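Local coordinates for protein methylmalonate-semialdehyde dehydrogenase (Oceanimonas doudoroffii, PDB 4ZZ7) that probably catalyses the NAD-dependent, coenzyme A-acylating oxidation of methylmalonate semialdehyde, at residues P131-W136 and T481-S486; S137-M142 and A470-T475; D218-V223 and N242-Q247. All coordinates share one frame; numbering follows the deposited sequence.

Interaction 1 of 3, residues P131-W136 and T481-S486; sequences PGIDSW and TQRWPS
Ile133-Trp136 and Thr481-Arg483 run as antiparallel strands at 155°, and Asp134 and Gln482 form the hydrogen-bonded pair: Gln482 N donates to Asp134 O over 2.8 Å, and Asp134 N returns a longer bond of 3.2 Å to Gln482 O. On the face that carries Ile133, Ser135 and Thr481, the Ile133 methyl CG2 meets Thr481 CG2 at 3.5 Å, while the extended Arg483 chain crosses with CD 3.9 Å from Ile133 CG1. Ser135 OG, hydrogen-bonded to Val480 O, lies 3.2 Å from Thr481 OG1. These strands belong to the three-stranded antiparallel sheet of the oligomerisation element familiar in aldehyde dehydrogenases; Thr481 and Gln482 also pair in parallel with a strand of the second subunit, which carries the sheet across the interface. Around the other face, Gln482 brings its amide to the edge of the Trp136 indole. NE2 stands 3.5 Å from Trp136 CH2 near the ring plane, and the amide is turned 75° to the ring. The anti chi2 of Gln482 (-177°) carries CD outward to CH2 and CZ3. Asp134, on the same face as Gln482, sends OD2 into a salt bridge with Arg426 of the third subunit.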
ATOM      1  N   PRO A 131     -15.653  -3.271 -18.958  1.00 21.41           N
ATOM      2  CA  PRO A 131     -15.619  -2.113 -19.851  1.00 21.97           C
ATOM      3  C   PRO A 131     -16.551  -1.028 -19.344  1.00 21.89           C
ATOM      4  O   PRO A 131     -17.731  -1.279 -19.166  1.00 21.41           O
ATOM      5  CB  PRO A 131     -16.067  -2.684 -21.203  1.00 22.53           C
ATOM      6  CG  PRO A 131     -15.908  -4.164 -21.068  1.00 22.93           C
ATOM      7  CD  PRO A 131     -16.189  -4.462 -19.619  1.00 22.48           C
ATOM      8  N   GLY A 132     -15.997   0.149 -19.070  1.00 22.61           N
ATOM      9  CA  GLY A 132     -16.768   1.253 -18.498  1.00 23.12           C
ATOM     10  C   GLY A 132     -17.485   0.894 -17.198  1.00 23.31           C
ATOM     11  O   GLY A 132     -18.636   1.289 -16.985  1.00 24.18           O
ATOM     12  N   ILE A 133     -16.802   0.127 -16.342  1.00 22.42           N
ATOM     13  CA  ILE A 133     -17.276  -0.206 -14.995  1.00 20.59           C
ATOM     14  C   ILE A 133     -16.107  -0.006 -14.038  1.00 19.38           C
ATOM     15  O   ILE A 133     -15.101  -0.663 -14.155  1.00 19.43           O
ATOM     16  CB  ILE A 133     -17.774  -1.667 -14.897  1.00 20.51           C
ATOM     17  CG1 ILE A 133     -18.896  -1.910 -15.908  1.00 20.34           C
ATOM     18  CG2 ILE A 133     -18.239  -1.995 -13.473  1.00 20.16           C
ATOM     19  CD1 ILE A 133     -19.473  -3.313 -15.900  1.00 19.91           C
ATOM     20  N   ASP A 134     -16.250   0.910 -13.098  1.00 18.92           N
ATOM     21  CA  ASP A 134     -15.246   1.145 -12.068  1.00 18.00           C
ATOM     22  C   ASP A 134     -15.707   0.529 -10.761  1.00 16.98           C
ATOM     23  O   ASP A 134     -16.901   0.341 -10.547  1.00 15.99           O
ATOM     24  CB  ASP A 134     -15.021   2.638 -11.875  1.00 17.84           C
ATOM     25  CG  ASP A 134     -14.477   3.312 -13.106  1.00 18.61           C
ATOM     26  OD1 ASP A 134     -13.917   2.628 -14.001  1.00 18.51           O
ATOM     27  OD2 ASP A 134     -14.612   4.558 -13.181  1.00 19.09           O
ATOM     28  N   SER A 135     -14.753   0.251  -9.880  1.00 16.19           N
ATOM     29  CA  SER A 135     -15.072  -0.274  -8.552  1.00 16.10           C
ATOM     30  C   SER A 135     -14.031   0.210  -7.577  1.00 16.14           C
ATOM     31  O   SER A 135     -12.915   0.485  -7.980  1.00 15.47           O
ATOM     32  CB  SER A 135     -15.149  -1.818  -8.565  1.00 15.52           C
ATOM     33  OG  SER A 135     -15.535  -2.351  -7.319  1.00 14.47           O
ATOM     34  N   TRP A 136     -14.416   0.327  -6.304  1.00 17.09           N
ATOM     35  CA  TRP A 136     -13.518   0.824  -5.241  1.00 17.87           C
ATOM     36  C   TRP A 136     -13.933   0.373  -3.858  1.00 17.83           C
ATOM     37  O   TRP A 136     -15.126   0.177  -3.598  1.00 18.14           O
ATOM     38  CB  TRP A 136     -13.408   2.363  -5.258  1.00 18.42           C
ATOM     39  CG  TRP A 136     -14.656   3.066  -4.868  1.00 19.12           C
ATOM     40  CD1 TRP A 136     -15.016   3.452  -3.614  1.00 19.34           C
ATOM     41  CD2 TRP A 136     -15.723   3.476  -5.739  1.00 20.13           C
ATOM     42  NE1 TRP A 136     -16.235   4.073  -3.642  1.00 20.07           N
ATOM     43  CE2 TRP A 136     -16.696   4.105  -4.936  1.00 19.85           C
ATOM     44  CE3 TRP A 136     -15.957   3.368  -7.126  1.00 20.21           C
ATOM     45  CZ2 TRP A 136     -17.895   4.627  -5.469  1.00 18.93           C
ATOM     46  CZ3 TRP A 136     -17.171   3.892  -7.651  1.00 19.26           C
ATOM     47  CH2 TRP A 136     -18.110   4.507  -6.815  1.00 18.53           C
ATOM     48  N   THR A 481     -19.354  -0.972  -6.868  1.00 16.48           N
ATOM     49  CA  THR A 481     -19.162  -1.184  -8.330  1.00 16.49           C
ATOM     50  C   THR A 481     -20.161  -0.281  -9.049  1.00 16.31           C
ATOM     51  O   THR A 481     -21.315  -0.267  -8.737  1.00 15.88           O
ATOM     52  CB  THR A 481     -19.355  -2.664  -8.734  1.00 16.67           C
ATOM     53  OG1 THR A 481     -18.437  -3.482  -8.001  1.00 17.02           O
ATOM     54  CG2 THR A 481     -19.101  -2.895 -10.195  1.00 16.33           C
ATOM     55  N   GLN A 482     -19.682   0.489 -10.009  1.00 17.71           N
ATOM     56  CA  GLN A 482     -20.434   1.601 -10.575  1.00 18.32           C
ATOM     57  C   GLN A 482     -20.451   1.496 -12.066  1.00 19.13           C
ATOM     58  O   GLN A 482     -19.446   1.178 -12.669  1.00 18.38           O
ATOM     59  CB  GLN A 482     -19.754   2.918 -10.215  1.00 18.58           C
ATOM     60  CG  GLN A 482     -20.596   4.147 -10.449  1.00 18.01           C
ATOM     61  CD  GLN A 482     -19.828   5.397 -10.143  1.00 17.65           C
ATOM     62  OE1 GLN A 482     -18.921   5.740 -10.875  1.00 16.90           O
ATOM     63  NE2 GLN A 482     -20.195   6.092  -9.076  1.00 18.05           N
ATOM     64  N   ARG A 483     -21.594   1.823 -12.653  1.00 21.78           N
ATOM     65  CA  ARG A 483     -21.793   1.830 -14.103  1.00 23.27           C
ATOM     66  C   ARG A 483     -22.820   2.873 -14.479  1.00 21.25           C
ATOM     67  O   ARG A 483     -23.805   3.029 -13.792  1.00 19.97           O
ATOM     68  CB  ARG A 483     -22.303   0.474 -14.529  1.00 27.12           C
ATOM     69  CG  ARG A 483     -22.587   0.338 -16.002  1.00 32.06           C
ATOM     70  CD  ARG A 483     -22.669  -1.128 -16.386  1.00 37.80           C
ATOM     71  NE  ARG A 483     -22.981  -1.244 -17.802  1.00 45.28           N
ATOM     72  CZ  ARG A 483     -24.211  -1.385 -18.305  1.00 51.33           C
ATOM     73  NH1 ARG A 483     -24.373  -1.453 -19.626  1.00 51.31           N
ATOM     74  NH2 ARG A 483     -25.287  -1.468 -17.511  1.00 55.16           N
ATOM     75  N   TRP A 484     -22.609   3.562 -15.586  1.00 20.70           N
ATOM     76  CA  TRP A 484     -23.565   4.572 -16.046  1.00 20.69           C
ATOM     77  C   TRP A 484     -24.014   4.264 -17.474  1.00 21.52           C
ATOM     78  O   TRP A 484     -23.399   4.709 -18.457  1.00 21.52           O
ATOM     79  CB  TRP A 484     -22.950   5.951 -15.983  1.00 20.32           C
ATOM     80  CG  TRP A 484     -22.481   6.361 -14.631  1.00 19.99           C
ATOM     81  CD1 TRP A 484     -21.197   6.441 -14.214  1.00 19.94           C
ATOM     82  CD2 TRP A 484     -23.292   6.772 -13.515  1.00 19.94           C
ATOM     83  NE1 TRP A 484     -21.145   6.856 -12.900  1.00 19.85           N
ATOM     84  CE2 TRP A 484     -22.414   7.076 -12.449  1.00 19.29           C
ATOM     85  CE3 TRP A 484     -24.674   6.897 -13.308  1.00 19.67           C
ATOM     86  CZ2 TRP A 484     -22.863   7.519 -11.206  1.00 18.71           C
ATOM     87  CZ3 TRP A 484     -25.121   7.327 -12.060  1.00 19.22           C
ATOM     88  CH2 TRP A 484     -24.209   7.640 -11.028  1.00 18.82           C
ATOM     89  N   PRO A 485     -25.099   3.505 -17.600  1.00 22.17           N
ATOM     90  CA  PRO A 485     -25.483   2.972 -18.889  1.00 23.01           C
ATOM     91  C   PRO A 485     -26.145   3.959 -19.870  1.00 23.99           C
ATOM     92  O   PRO A 485     -26.280   3.624 -21.047  1.00 24.25           O
ATOM     93  CB  PRO A 485     -26.455   1.858 -18.503  1.00 22.88           C
ATOM     94  CG  PRO A 485     -27.122   2.368 -17.270  1.00 22.81           C
ATOM     95  CD  PRO A 485     -26.078   3.167 -16.551  1.00 22.74           C
ATOM     96  N   SER A 486     -26.558   5.135 -19.403  1.00 26.25           N
ATOM     97  CA  SER A 486     -27.314   6.087 -20.238  1.00 29.29           C
ATOM     98  C   SER A 486     -26.553   7.406 -20.494  1.00 29.33           C
ATOM     99  O   SER A 486     -26.376   8.213 -19.573  1.00 29.18           O
ATOM    100  CB  SER A 486     -28.660   6.378 -19.564  1.00 31.63           C
ATOM    101  OG  SER A 486     -29.457   5.209 -19.421  1.00 36.85           O
TER

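Interaction 2 of 3, residues S137-M142 and A470-T475; sequences SEFQPM and AVRFYT
The closing turn of helix 467-473 and the start of strand 475-483 pack here against strand 133-141, with Phe139 meeting both Arg472 and Thr475. The rim of the Phe139 ring reaches over the flat end of Arg472, CE1 3.6 Å above the guanidinium plane and over its centre, the two planes 29° apart. Seen from the ring, Arg472 CD lies over one face but is displaced toward the rim. Bends at chi2 and chi3 of Arg472 fold CD and then NE back toward the phenyl group, while NH2 goes on to a salt bridge with Asp469 of the second subunit. Thr475 approaches the root of the same side chain, its OG1 3.4 Å from Phe139 CB. That hydroxyl donates to Val471 O over 2.9 Å, tilted 21° from the carbonyl plane, in a bond that ties the residue back to the last helical turn. Further along, Met142 curls over the chain as it leaves the helix, with CG 3.7 Å from Tyr474 O and SD 3.7 Å from Thr475 C. Cohesion between the two segments therefore rests on van der Waals packing, with the ring rim over the guanidinium, while the Arg472 charge is likely to be balanced mainly by Asp469 of the second subunit.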
ATOM      1  N   SER A 137     -12.949   0.242  -2.959  1.00 17.86           N
ATOM      2  CA  SER A 137     -13.238  -0.130  -1.566  1.00 17.28           C
ATOM      3  C   SER A 137     -13.350   1.092  -0.665  1.00 17.43           C
ATOM      4  O   SER A 137     -12.749   2.141  -0.924  1.00 17.44           O
ATOM      5  CB  SER A 137     -12.231  -1.149  -1.006  1.00 16.81           C
ATOM      6  OG  SER A 137     -10.909  -0.688  -0.996  1.00 16.44           O
ATOM      7  N   GLU A 138     -14.153   0.956   0.377  1.00 17.64           N
ATOM      8  CA  GLU A 138     -14.221   1.953   1.414  1.00 18.19           C
ATOM      9  C   GLU A 138     -14.174   1.237   2.750  1.00 18.71           C
ATOM     10  O   GLU A 138     -14.768   0.161   2.908  1.00 18.47           O
ATOM     11  CB  GLU A 138     -15.503   2.773   1.291  1.00 18.75           C
ATOM     12  CG  GLU A 138     -15.620   3.638   0.034  1.00 19.07           C
ATOM     13  CD  GLU A 138     -16.664   4.741   0.186  1.00 19.49           C
ATOM     14  OE1 GLU A 138     -17.419   4.728   1.173  1.00 19.84           O
ATOM     15  OE2 GLU A 138     -16.727   5.649  -0.656  1.00 20.50           O
ATOM     16  N   PHE A 139     -13.462   1.837   3.705  1.00 19.48           N
ATOM     17  CA  PHE A 139     -13.376   1.305   5.081  1.00 19.79           C
ATOM     18  C   PHE A 139     -14.168   2.175   6.057  1.00 20.31           C
ATOM     19  O   PHE A 139     -13.643   3.089   6.715  1.00 21.50           O
ATOM     20  CB  PHE A 139     -11.920   1.118   5.497  1.00 19.31           C
ATOM     21  CG  PHE A 139     -11.172   0.202   4.586  1.00 19.11           C
ATOM     22  CD1 PHE A 139     -11.501  -1.140   4.514  1.00 19.43           C
ATOM     23  CD2 PHE A 139     -10.160   0.686   3.782  1.00 19.92           C
ATOM     24  CE1 PHE A 139     -10.829  -1.992   3.657  1.00 20.19           C
ATOM     25  CE2 PHE A 139      -9.471  -0.153   2.923  1.00 20.60           C
ATOM     26  CZ  PHE A 139      -9.802  -1.499   2.864  1.00 20.66           C
ATOM     27  N   GLN A 140     -15.457   1.861   6.141  1.00 20.45           N
ATOM     28  CA  GLN A 140     -16.408   2.697   6.844  1.00 19.19           C
ATOM     29  C   GLN A 140     -16.475   2.291   8.284  1.00 18.73           C
ATOM     30  O   GLN A 140     -16.014   1.204   8.642  1.00 18.48           O
ATOM     31  CB  GLN A 140     -17.767   2.583   6.193  1.00 19.02           C
ATOM     32  CG  GLN A 140     -17.733   3.113   4.778  1.00 19.12           C
ATOM     33  CD  GLN A 140     -19.098   3.289   4.171  1.00 19.03           C
ATOM     34  OE1 GLN A 140     -20.107   2.806   4.692  1.00 18.55           O
ATOM     35  NE2 GLN A 140     -19.139   3.997   3.057  1.00 19.21           N
ATOM     36  N   PRO A 141     -17.050   3.159   9.127  1.00 18.72           N
ATOM     37  CA  PRO A 141     -17.024   2.850  10.549  1.00 19.33           C
ATOM     38  C   PRO A 141     -18.002   1.745  10.978  1.00 19.30           C
ATOM     39  O   PRO A 141     -19.030   1.544  10.344  1.00 18.94           O
ATOM     40  CB  PRO A 141     -17.370   4.192  11.201  1.00 19.54           C
ATOM     41  CG  PRO A 141     -17.133   5.219  10.139  1.00 19.43           C
ATOM     42  CD  PRO A 141     -17.530   4.528   8.886  1.00 18.84           C
ATOM     43  N   MET A 142     -17.643   1.051  12.053  1.00 19.20           N
ATOM     44  CA  MET A 142     -18.473   0.014  12.649  1.00 19.45           C
ATOM     45  C   MET A 142     -19.723   0.584  13.352  1.00 19.50           C
ATOM     46  O   MET A 142     -20.863   0.167  13.093  1.00 20.11           O
ATOM     47  CB  MET A 142     -17.641  -0.784  13.665  1.00 19.43           C
ATOM     48  CG  MET A 142     -16.440  -1.544  13.090  1.00 19.28           C
ATOM     49  SD  MET A 142     -16.935  -2.756  11.840  1.00 19.82           S
ATOM     50  CE  MET A 142     -17.923  -3.959  12.750  1.00 19.74           C
ATOM     51  N   ALA A 470      -5.495  -2.195  13.461  1.00 13.61           N
ATOM     52  CA  ALA A 470      -6.588  -1.535  14.176  1.00 13.44           C
ATOM     53  C   ALA A 470      -7.446  -0.717  13.227  1.00 12.97           C
ATOM     54  O   ALA A 470      -8.645  -0.577  13.407  1.00 12.87           O
ATOM     55  CB  ALA A 470      -6.047  -0.669  15.283  1.00 13.71           C
ATOM     56  N   VAL A 471      -6.831  -0.203  12.186  1.00 12.94           N
ATOM     57  CA  VAL A 471      -7.587   0.486  11.153  1.00 13.17           C
ATOM     58  C   VAL A 471      -8.592  -0.480  10.536  1.00 13.85           C
ATOM     59  O   VAL A 471      -9.752  -0.144  10.337  1.00 13.42           O
ATOM     60  CB  VAL A 471      -6.677   1.079  10.059  1.00 12.63           C
ATOM     61  CG1 VAL A 471      -7.534   1.698   8.971  1.00 12.51           C
ATOM     62  CG2 VAL A 471      -5.745   2.139  10.646  1.00 12.32           C
ATOM     63  N   ARG A 472      -8.128  -1.693  10.274  1.00 15.44           N
ATOM     64  CA  ARG A 472      -8.963  -2.749   9.698  1.00 16.76           C
ATOM     65  C   ARG A 472      -9.950  -3.392  10.668  1.00 16.66           C
ATOM     66  O   ARG A 472     -11.026  -3.876  10.249  1.00 16.53           O
ATOM     67  CB  ARG A 472      -8.088  -3.821   9.054  1.00 17.75           C
ATOM     68  CG  ARG A 472      -7.329  -3.277   7.867  1.00 19.50           C
ATOM     69  CD  ARG A 472      -8.236  -2.842   6.717  1.00 21.42           C
ATOM     70  NE  ARG A 472      -8.632  -4.013   5.932  1.00 24.75           N
ATOM     71  CZ  ARG A 472      -9.809  -4.649   6.010  1.00 28.80           C
ATOM     72  NH1 ARG A 472     -10.802  -4.247   6.839  1.00 32.99           N
ATOM     73  NH2 ARG A 472     -10.009  -5.707   5.237  1.00 28.11           N
ATOM     74  N   PHE A 473      -9.585  -3.409  11.947  1.00 16.73           N
ATOM     75  CA  PHE A 473     -10.472  -3.953  12.956  1.00 16.73           C
ATOM     76  C   PHE A 473     -11.565  -2.982  13.298  1.00 16.44           C
ATOM     77  O   PHE A 473     -12.696  -3.406  13.528  1.00 16.55           O
ATOM     78  CB  PHE A 473      -9.739  -4.326  14.225  1.00 17.09           C
ATOM     79  CG  PHE A 473     -10.636  -4.958  15.246  1.00 17.54           C
ATOM     80  CD1 PHE A 473     -11.033  -6.281  15.111  1.00 17.66           C
ATOM     81  CD2 PHE A 473     -11.114  -4.225  16.318  1.00 17.75           C
ATOM     82  CE1 PHE A 473     -11.863  -6.867  16.042  1.00 17.81           C
ATOM     83  CE2 PHE A 473     -11.958  -4.801  17.251  1.00 17.81           C
ATOM     84  CZ  PHE A 473     -12.330  -6.120  17.114  1.00 17.97           C
ATOM     85  N   TYR A 474     -11.222  -1.690  13.337  1.00 15.78           N
ATOM     86  CA  TYR A 474     -12.191  -0.647  13.663  1.00 15.14           C
ATOM     87  C   TYR A 474     -12.964  -0.138  12.454  1.00 14.61           C
ATOM     88  O   TYR A 474     -13.702   0.832  12.569  1.00 14.38           O
ATOM     89  CB  TYR A 474     -11.523   0.512  14.425  1.00 14.64           C
ATOM     90  CG  TYR A 474     -10.961   0.097  15.756  1.00 14.24           C
ATOM     91  CD1 TYR A 474     -11.677  -0.711  16.597  1.00 14.30           C
ATOM     92  CD2 TYR A 474      -9.717   0.538  16.186  1.00 13.95           C
ATOM     93  CE1 TYR A 474     -11.168  -1.098  17.813  1.00 14.41           C
ATOM     94  CE2 TYR A 474      -9.206   0.160  17.405  1.00 13.80           C
ATOM     95  CZ  TYR A 474      -9.948  -0.667  18.211  1.00 14.24           C
ATOM     96  OH  TYR A 474      -9.516  -1.103  19.437  1.00 15.04           O
ATOM     97  N   THR A 475     -12.820  -0.782  11.305  1.00 14.34           N
ATOM     98  CA  THR A 475     -13.697  -0.463  10.171  1.00 14.88           C
ATOM     99  C   THR A 475     -14.267  -1.694   9.494  1.00 14.83           C
ATOM    100  O   THR A 475     -13.819  -2.823   9.756  1.00 15.37           O
ATOM    101  CB  THR A 475     -12.956   0.328   9.083  1.00 14.79           C
ATOM    102  OG1 THR A 475     -11.935  -0.503   8.511  1.00 14.74           O
ATOM    103  CG2 THR A 475     -12.386   1.634   9.658  1.00 14.67           C
TER

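Interaction 3 of 3, residues D218-V223 and N242-Q247; sequences DRVKAV and NGKRCQ
Val223 joins Arg245 and Gln247 through two backbone bonds: Val223 N donates to Arg245 O at 3.1 Å, and Val223 O accepts from Gln247 N at 3.1 Å with an N-H...O angle of 164°. The pair forms the parallel strands of a beta-alpha-beta crossover, 220-226 and 245-249 with helix 229-241 between them, in the Rossmann-like part of the enzyme that holds NAD. Ala222 CB rests 3.6 Å from Arg245 CG on one side of the sheet. Lys244 reaches across. Its CG takes the crowded position between backbone N and carbonyl carbon (chi1 72°), its CD passes 3.9 Å from Val223 CG2, and its NZ reaches Val220 O at 3.0 Å, in the carbonyl plane and on a lone pair. The same ammonium is hydrogen-bonded to Leu215 O at the end of helix 208-216, so a buried lysine ties the helix end to the strand, and the carboxylate of Asp218, without touching it, would add to the favourable field. An alanine in place of Lys244 would probably leave the carbonyls of Val220 and Leu215 without this donor and open a gap beside Val223. Farther out, helix 229-241 covers Val223 and Cys246 through Ile235. Beyond Arg245, the Gln247 amide is held at both ends, OE1 by Ser224 OG and NE2 by Leu463 O.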
ATOM      1  N   ASP A 218     -26.689  -5.424  21.583  1.00 27.67           N
ATOM      2  CA  ASP A 218     -26.609  -5.568  20.132  1.00 29.75           C
ATOM      3  C   ASP A 218     -26.025  -4.358  19.415  1.00 27.72           C
ATOM      4  O   ASP A 218     -25.523  -4.501  18.290  1.00 26.98           O
ATOM      5  CB  ASP A 218     -27.989  -5.918  19.548  1.00 32.86           C
ATOM      6  CG  ASP A 218     -28.483  -7.291  20.003  1.00 37.48           C
ATOM      7  OD1 ASP A 218     -27.791  -7.947  20.833  1.00 42.17           O
ATOM      8  OD2 ASP A 218     -29.571  -7.714  19.544  1.00 40.56           O
ATOM      9  N   ARG A 219     -26.070  -3.185  20.052  1.00 25.25           N
ATOM     10  CA  ARG A 219     -25.461  -1.971  19.459  1.00 23.40           C
ATOM     11  C   ARG A 219     -23.908  -1.980  19.429  1.00 21.78           C
ATOM     12  O   ARG A 219     -23.306  -1.217  18.679  1.00 20.91           O
ATOM     13  CB  ARG A 219     -25.956  -0.710  20.172  1.00 22.51           C
ATOM     14  CG  ARG A 219     -27.438  -0.491  20.063  1.00 22.23           C
ATOM     15  CD  ARG A 219     -27.957   0.530  21.054  1.00 21.76           C
ATOM     16  NE  ARG A 219     -27.918   0.049  22.423  1.00 21.42           N
ATOM     17  CZ  ARG A 219     -28.296   0.769  23.474  1.00 22.41           C
ATOM     18  NH1 ARG A 219     -28.755   2.007  23.321  1.00 22.04           N
ATOM     19  NH2 ARG A 219     -28.207   0.259  24.702  1.00 24.15           N
ATOM     20  N   VAL A 220     -23.281  -2.807  20.265  1.00 20.51           N
ATOM     21  CA  VAL A 220     -21.840  -2.913  20.316  1.00 20.24           C
ATOM     22  C   VAL A 220     -21.457  -3.828  19.184  1.00 19.84           C
ATOM     23  O   VAL A 220     -21.764  -5.010  19.215  1.00 20.56           O
ATOM     24  CB  VAL A 220     -21.328  -3.513  21.654  1.00 20.68           C
ATOM     25  CG1 VAL A 220     -19.815  -3.632  21.651  1.00 20.46           C
ATOM     26  CG2 VAL A 220     -21.750  -2.658  22.839  1.00 21.15           C
ATOM     27  N   LYS A 221     -20.745  -3.273  18.218  1.00 19.65           N
ATOM     28  CA  LYS A 221     -20.380  -3.956  17.006  1.00 19.51           C
ATOM     29  C   LYS A 221     -18.962  -4.524  16.976  1.00 18.71           C
ATOM     30  O   LYS A 221     -18.648  -5.272  16.058  1.00 19.09           O
ATOM     31  CB  LYS A 221     -20.553  -2.997  15.832  1.00 21.43           C
ATOM     32  CG  LYS A 221     -21.890  -3.136  15.126  1.00 23.42           C
ATOM     33  CD  LYS A 221     -23.006  -2.415  15.839  1.00 25.13           C
ATOM     34  CE  LYS A 221     -24.327  -3.180  15.729  1.00 27.70           C
ATOM     35  NZ  LYS A 221     -24.887  -3.289  14.352  1.00 29.57           N
ATOM     36  N   ALA A 222     -18.103  -4.164  17.928  1.00 17.80           N
ATOM     37  CA  ALA A 222     -16.750  -4.726  17.982  1.00 17.46           C
ATOM     38  C   ALA A 222     -16.167  -4.624  19.369  1.00 17.48           C
ATOM     39  O   ALA A 222     -16.385  -3.640  20.063  1.00 18.17           O
ATOM     40  CB  ALA A 222     -15.836  -4.018  16.989  1.00 17.57           C
ATOM     41  N   VAL A 223     -15.388  -5.622  19.755  1.00 17.51           N
ATOM     42  CA  VAL A 223     -14.795  -5.653  21.087  1.00 18.02           C
ATOM     43  C   VAL A 223     -13.279  -5.896  21.057  1.00 18.28           C
ATOM     44  O   VAL A 223     -12.827  -6.944  20.597  1.00 18.06           O
ATOM     45  CB  VAL A 223     -15.476  -6.743  21.940  1.00 18.15           C
ATOM     46  CG1 VAL A 223     -14.884  -6.777  23.351  1.00 18.19           C
ATOM     47  CG2 VAL A 223     -16.990  -6.515  21.972  1.00 17.68           C
ATOM     48  N   ASN A 242     -22.308 -13.843  20.181  1.00 29.54           N
ATOM     49  CA  ASN A 242     -23.251 -12.729  19.949  1.00 30.74           C
ATOM     50  C   ASN A 242     -23.002 -11.959  18.623  1.00 33.40           C
ATOM     51  O   ASN A 242     -23.318 -10.757  18.515  1.00 29.48           O
ATOM     52  CB  ASN A 242     -23.244 -11.771  21.139  1.00 29.95           C
ATOM     53  CG  ASN A 242     -23.872 -12.384  22.389  1.00 30.47           C
ATOM     54  OD1 ASN A 242     -24.893 -11.904  22.889  1.00 31.01           O
ATOM     55  ND2 ASN A 242     -23.262 -13.440  22.907  1.00 30.17           N
ATOM     56  N   GLY A 243     -22.412 -12.662  17.635  1.00 36.58           N
ATOM     57  CA  GLY A 243     -22.259 -12.168  16.252  1.00 37.00           C
ATOM     58  C   GLY A 243     -21.181 -11.111  15.969  1.00 37.32           C
ATOM     59  O   GLY A 243     -20.651 -11.040  14.835  1.00 36.10           O
ATOM     60  N   LYS A 244     -20.863 -10.287  16.980  1.00 34.04           N
ATOM     61  CA  LYS A 244     -19.853  -9.225  16.849  1.00 30.49           C
ATOM     62  C   LYS A 244     -18.376  -9.681  16.837  1.00 26.75           C
ATOM     63  O   LYS A 244     -17.973 -10.613  17.536  1.00 24.50           O
ATOM     64  CB  LYS A 244     -20.046  -8.149  17.912  1.00 30.41           C
ATOM     65  CG  LYS A 244     -19.659  -8.585  19.318  1.00 31.29           C
ATOM     66  CD  LYS A 244     -20.372  -7.752  20.374  1.00 30.51           C
ATOM     67  CE  LYS A 244     -21.858  -8.058  20.433  1.00 29.94           C
ATOM     68  NZ  LYS A 244     -22.546  -7.079  21.298  1.00 30.48           N
ATOM     69  N   ARG A 245     -17.596  -8.974  16.014  1.00 23.14           N
ATOM     70  CA  ARG A 245     -16.186  -9.231  15.832  1.00 20.49           C
ATOM     71  C   ARG A 245     -15.424  -8.912  17.106  1.00 20.21           C
ATOM     72  O   ARG A 245     -15.912  -8.153  17.957  1.00 20.67           O
ATOM     73  CB  ARG A 245     -15.656  -8.397  14.686  1.00 19.14           C
ATOM     74  CG  ARG A 245     -15.807  -6.898  14.875  1.00 18.39           C
ATOM     75  CD  ARG A 245     -15.007  -6.108  13.852  1.00 17.62           C
ATOM     76  NE  ARG A 245     -15.571  -6.153  12.502  1.00 16.49           N
ATOM     77  CZ  ARG A 245     -14.993  -5.628  11.422  1.00 15.98           C
ATOM     78  NH1 ARG A 245     -13.821  -4.986  11.508  1.00 15.46           N
ATOM     79  NH2 ARG A 245     -15.595  -5.731  10.240  1.00 15.84           N
ATOM     80  N   CYS A 246     -14.224  -9.472  17.223  1.00 18.87           N
ATOM     81  CA  CYS A 246     -13.458  -9.381  18.456  1.00 18.29           C
ATOM     82  C   CYS A 246     -11.980  -9.665  18.215  1.00 17.75           C
ATOM     83  O   CYS A 246     -11.613 -10.399  17.296  1.00 16.19           O
ATOM     84  CB  CYS A 246     -14.033 -10.366  19.506  1.00 19.06           C
ATOM     85  SG  CYS A 246     -13.195 -10.462  21.127  1.00 19.02           S
ATOM     86  N   GLN A 247     -11.146  -9.043  19.051  1.00 17.85           N
ATOM     87  CA  GLN A 247      -9.712  -9.343  19.169  1.00 17.62           C
ATOM     88  C   GLN A 247      -9.432  -9.403  20.677  1.00 17.57           C
ATOM     89  O   GLN A 247      -9.691  -8.442  21.408  1.00 18.28           O
ATOM     90  CB  GLN A 247      -8.826  -8.293  18.444  1.00 17.41           C
ATOM     91  CG  GLN A 247      -8.984  -6.841  18.946  1.00 17.92           C
ATOM     92  CD  GLN A 247      -8.252  -5.737  18.162  1.00 17.90           C
ATOM     93  OE1 GLN A 247      -8.401  -4.547  18.491  1.00 17.86           O
ATOM     94  NE2 GLN A 247      -7.449  -6.104  17.159  1.00 17.86           N
TER

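Along the chain the three contacts are concentric: interaction 3 is the most local, interaction 2 encloses it, and interaction 1 closes the widest span. Interactions 1 and 2, with centres about 24 Å apart, share strand 133-141; across from it, interaction 2 uses the end of helix 467-473, which leads into strand 475-483, and interaction 1 the far end of that strand. Interaction 3 belongs to a different, mixed sheet, about 14 Å from interaction 2 between centres and about 34 Å from interaction 1. Arg245, on strand 245-249, links interactions 2 and 3: its NH1 is hydrogen-bonded to Phe473 O at 2.8 Å. The nucleotide-binding part is thus joined directly to the base of the oligomerisation strands, and all three contacts touch the second subunit.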